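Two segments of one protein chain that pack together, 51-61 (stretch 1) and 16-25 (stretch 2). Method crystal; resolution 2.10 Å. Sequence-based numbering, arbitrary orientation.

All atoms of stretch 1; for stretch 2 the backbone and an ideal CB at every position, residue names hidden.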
# COMPACT_ATOMS: atom_id res chain seq x y z
N TYR A 51 13.53 6.83 -7.27
CA TYR A 51 14.52 5.81 -7.57
C TYR A 51 14.51 4.71 -6.52
O TYR A 51 15.54 4.07 -6.27
CB TYR A 51 15.92 6.44 -7.66
CG TYR A 51 16.09 7.40 -8.82
CD1 TYR A 51 16.37 6.93 -10.09
CD2 TYR A 51 15.96 8.77 -8.64
CE1 TYR A 51 16.52 7.80 -11.16
CE2 TYR A 51 16.11 9.64 -9.69
CZ TYR A 51 16.39 9.16 -10.95
OH TYR A 51 16.55 10.02 -12.01
N ASP A 52 13.35 4.49 -5.91
CA ASP A 52 13.29 3.85 -4.60
C ASP A 52 12.74 2.43 -4.70
O ASP A 52 12.79 1.67 -3.74
CB ASP A 52 12.42 4.68 -3.65
CG ASP A 52 13.02 6.04 -3.34
OD1 ASP A 52 14.21 6.09 -2.98
OD2 ASP A 52 12.30 7.05 -3.46
N GLY A 53 12.23 2.08 -5.87
CA GLY A 53 11.76 0.74 -6.13
C GLY A 53 10.25 0.62 -6.05
O GLY A 53 9.69 -0.48 -6.10
N ASP A 54 9.58 1.77 -5.93
CA ASP A 54 8.11 1.80 -5.84
C ASP A 54 7.47 1.45 -7.17
O ASP A 54 7.93 1.90 -8.23
CB ASP A 54 7.59 3.17 -5.38
CG ASP A 54 7.91 3.47 -3.94
OD1 ASP A 54 8.84 4.25 -3.75
OD2 ASP A 54 7.27 2.95 -2.98
N ILE A 55 6.44 0.61 -7.10
CA ILE A 55 5.69 0.17 -8.26
C ILE A 55 4.31 0.74 -8.11
O ILE A 55 3.74 0.75 -7.01
CB ILE A 55 5.63 -1.39 -8.35
CG1 ILE A 55 7.05 -1.93 -8.55
CG2 ILE A 55 4.68 -1.84 -9.51
CD1 ILE A 55 7.09 -3.44 -8.75
N TYR A 56 3.82 1.30 -9.21
CA TYR A 56 2.48 1.86 -9.29
C TYR A 56 1.69 1.17 -10.37
O TYR A 56 2.29 0.66 -11.33
CB TYR A 56 2.55 3.36 -9.59
CG TYR A 56 2.82 4.21 -8.37
CD1 TYR A 56 4.10 4.34 -7.86
CD2 TYR A 56 1.79 4.90 -7.75
CE1 TYR A 56 4.34 5.12 -6.74
CE2 TYR A 56 2.03 5.69 -6.63
CZ TYR A 56 3.29 5.78 -6.13
OH TYR A 56 3.52 6.58 -5.02
N ALA A 57 0.37 1.15 -10.21
CA ALA A 57 -0.55 0.63 -11.22
C ALA A 57 -1.18 1.79 -11.98
O ALA A 57 -1.63 2.77 -11.37
CB ALA A 57 -1.69 -0.22 -10.54
N PHE A 58 -1.28 1.63 -13.30
CA PHE A 58 -1.73 2.70 -14.20
C PHE A 58 -3.07 2.41 -14.88
O PHE A 58 -3.49 3.13 -15.78
CB PHE A 58 -0.63 3.04 -15.23
CG PHE A 58 0.49 3.83 -14.63
CD1 PHE A 58 1.42 3.22 -13.80
CD2 PHE A 58 0.59 5.20 -14.85
CE1 PHE A 58 2.44 3.96 -13.22
CE2 PHE A 58 1.62 5.93 -14.26
CZ PHE A 58 2.55 5.31 -13.45
N GLU A 59 -3.72 1.34 -14.41
CA GLU A 59 -5.10 1.03 -14.73
C GLU A 59 -5.77 0.59 -13.46
O GLU A 59 -5.13 0.07 -12.55
CB GLU A 59 -5.21 -0.14 -15.70
CG GLU A 59 -4.62 0.12 -17.04
CD GLU A 59 -4.82 -1.02 -17.97
OE1 GLU A 59 -4.24 -0.95 -19.07
OE2 GLU A 59 -5.54 -1.98 -17.62
N ARG A 60 -7.08 0.79 -13.43
CA ARG A 60 -7.93 0.16 -12.43
C ARG A 60 -7.98 -1.33 -12.75
O ARG A 60 -8.02 -1.73 -13.93
CB ARG A 60 -9.34 0.73 -12.49
CG ARG A 60 -9.44 2.14 -11.96
CD ARG A 60 -10.88 2.59 -11.99
NE ARG A 60 -11.71 1.62 -11.26
CZ ARG A 60 -12.56 0.75 -11.81
NH1 ARG A 60 -12.74 0.69 -13.14
NH2 ARG A 60 -13.24 -0.05 -11.02
N LEU A 61 -7.96 -2.14 -11.69
CA LEU A 61 -7.87 -3.57 -11.82
C LEU A 61 -9.19 -4.30 -11.41
O LEU A 61 -9.89 -3.88 -10.50
CB LEU A 61 -6.71 -4.08 -10.94
CG LEU A 61 -5.33 -3.47 -11.24
CD1 LEU A 61 -4.33 -3.84 -10.14
CD2 LEU A 61 -4.85 -3.88 -12.64
N UNK A 16 -7.86 8.77 -8.14
CA UNK A 16 -7.06 9.10 -9.32
C UNK A 16 -5.86 8.16 -9.47
O UNK A 16 -5.13 7.94 -8.51
CB UNK A 16 -6.58 10.55 -9.24
N UNK A 17 -5.68 7.62 -10.67
CA UNK A 17 -4.43 6.96 -11.03
C UNK A 17 -3.25 7.92 -10.96
O UNK A 17 -3.43 9.14 -10.99
CB UNK A 17 -4.53 6.36 -12.43
N UNK A 18 -2.05 7.37 -10.86
CA UNK A 18 -1.87 5.93 -10.68
C UNK A 18 -1.95 5.53 -9.21
O UNK A 18 -2.07 6.39 -8.34
CB UNK A 18 -0.53 5.49 -11.27
N UNK A 19 -1.88 4.23 -8.94
CA UNK A 19 -2.11 3.70 -7.58
C UNK A 19 -0.92 2.91 -7.08
O UNK A 19 -0.40 2.07 -7.76
CB UNK A 19 -3.36 2.81 -7.55
N UNK A 20 -0.52 3.18 -5.86
CA UNK A 20 0.68 2.59 -5.31
C UNK A 20 0.43 1.11 -5.04
O UNK A 20 -0.56 0.74 -4.37
CB UNK A 20 1.11 3.32 -4.03
N UNK A 21 1.33 0.28 -5.57
CA UNK A 21 1.25 -1.19 -5.45
C UNK A 21 2.12 -1.67 -4.29
O UNK A 21 1.68 -2.45 -3.47
CB UNK A 21 1.69 -1.87 -6.75
N UNK A 22 3.39 -1.26 -4.26
CA UNK A 22 4.32 -1.76 -3.26
C UNK A 22 5.73 -1.30 -3.58
O UNK A 22 5.91 -0.41 -4.43
CB UNK A 22 4.26 -3.29 -3.18
N UNK A 23 6.73 -1.88 -2.93
CA UNK A 23 8.09 -1.39 -3.13
C UNK A 23 9.10 -2.50 -3.20
O UNK A 23 9.10 -3.38 -2.36
CB UNK A 23 8.48 -0.42 -2.01
N UNK A 24 9.97 -2.44 -4.20
CA UNK A 24 11.10 -3.35 -4.28
C UNK A 24 12.25 -2.86 -3.44
O UNK A 24 12.46 -1.66 -3.36
CB UNK A 24 11.55 -3.53 -5.73
N UNK A 25 13.00 -3.77 -2.83
CA UNK A 25 14.25 -3.40 -2.15
C UNK A 25 15.38 -4.39 -2.44
O UNK A 25 15.27 -5.55 -2.12
CB UNK A 25 14.02 -3.31 -0.64

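Position 16 lies beyond the reach of stretch 1, which sets no requirement there; it is Pro16. At position 17 the CA-to-CB bond points toward stretch 1, with the ideal CB 4.7 Å from Ala57 O, and the backbone from Phe58 to Arg60 offers a shelf that a medium or long apolar chain could cover. Leu17 does so, its CD2 lying 3.6 Å from Phe58 C and equally close to Glu59 C.

The peptide bond before position 18 is cis, which strongly favours proline, and the Phe58 ring presents a face to this site. Pro18 fits: its CB stands 3.6 Å from the centroid of the Phe58 ring, almost on the ring normal.

Position 19 pairs with Ala57 through two backbone hydrogen bonds, position 19 N to Ala57 O (2.8 Å) and Ala57 N to position 19 O (2.7 Å). Its CB lies on the Ala57 side of the sheet, where several polar or apolar side chains could fit. His19 brings its ND1 2.8 Å from a water that donates to Glu59 O.

At position 20 the ideal CB is 3.6 Å from Tyr56 CE2, on the same side of the sheet as Asp54, so an aromatic, aliphatic or basic residue would suit. The residue is His20, whose ring edge points at the Tyr56 face, centroids 4.9 Å apart.

Position 21 falls at a beta bulge: N of position 21 donates to Ile55 O (2.8 Å), and N of position 22 adds a weak bond to the same oxygen (3.4 Å). The CB points toward Ile55 and Ala57, favouring a compact apolar group. Val21 places CG2 3.8 Å from Ala57 CB and CB 4.1 Å from Ile55 CG2.

Position 22 has phi/psi of 171/-167°, an extended conformation most readily adopted by glycine, although stretch 1 leaves room for a CB. It is Gly22, whose O accepts from Ile55 N at 2.9 Å.

Position 23 has its CB 3.7 Å from Asp54 OD2, with the carbonyls of Asp52 and Gly53 nearby, so a long donor or basic chain is attractive. Lys23 extends past the carboxylate, and its NZ donates to Asp52 O (2.6 Å), although that oxygen is less surely placed.

At position 24, N donates to Gly53 O (2.7 Å) and the CB points sideways; an aliphatic chain could reach Ile55. Leu24 places CG 4.1 Å from Ile55 CD1. Position 25 meets little of stretch 1 and tolerates many residues; Thr25 OG1 accepts from Lys23 NZ (3.0 Å).

Stretch 2 16-25: PLPHHVGKLT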
# COMPACT_ATOMS: atom_id res chain seq x y z
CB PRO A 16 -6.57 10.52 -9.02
CG PRO A 16 -7.62 11.10 -8.14
CD PRO A 16 -8.11 9.96 -7.29
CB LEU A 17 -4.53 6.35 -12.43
CG LEU A 17 -5.61 5.28 -12.63
CD1 LEU A 17 -6.12 5.30 -14.06
CD2 LEU A 17 -5.09 3.90 -12.26
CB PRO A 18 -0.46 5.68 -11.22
CG PRO A 18 0.25 6.97 -11.00
CD PRO A 18 -0.78 8.05 -11.21
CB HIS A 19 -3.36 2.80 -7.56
CG HIS A 19 -4.62 3.49 -8.02
ND1 HIS A 19 -5.54 2.87 -8.83
CD2 HIS A 19 -5.08 4.75 -7.81
CE1 HIS A 19 -6.53 3.70 -9.08
NE2 HIS A 19 -6.27 4.86 -8.49
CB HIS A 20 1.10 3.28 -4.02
CG HIS A 20 2.41 2.77 -3.47
ND1 HIS A 20 3.61 3.01 -4.09
CD2 HIS A 20 2.69 2.01 -2.39
CE1 HIS A 20 4.59 2.47 -3.39
NE2 HIS A 20 4.06 1.85 -2.36
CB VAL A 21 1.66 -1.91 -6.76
CG1 VAL A 21 1.73 -3.46 -6.55
CG2 VAL A 21 0.68 -1.55 -7.90
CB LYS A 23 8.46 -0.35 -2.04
CG LYS A 23 9.79 0.37 -2.27
CD LYS A 23 10.29 1.02 -0.98
CE LYS A 23 11.77 1.46 -1.09
NZ LYS A 23 12.85 0.42 -1.46
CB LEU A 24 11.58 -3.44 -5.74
CG LEU A 24 10.61 -4.06 -6.76
CD1 LEU A 24 11.21 -3.85 -8.16
CD2 LEU A 24 10.43 -5.55 -6.43
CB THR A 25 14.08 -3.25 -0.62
OG1 THR A 25 13.01 -2.34 -0.33
CG2 THR A 25 15.38 -2.72 0.04
O HOH W 1 -5.28 0.15 -9.61
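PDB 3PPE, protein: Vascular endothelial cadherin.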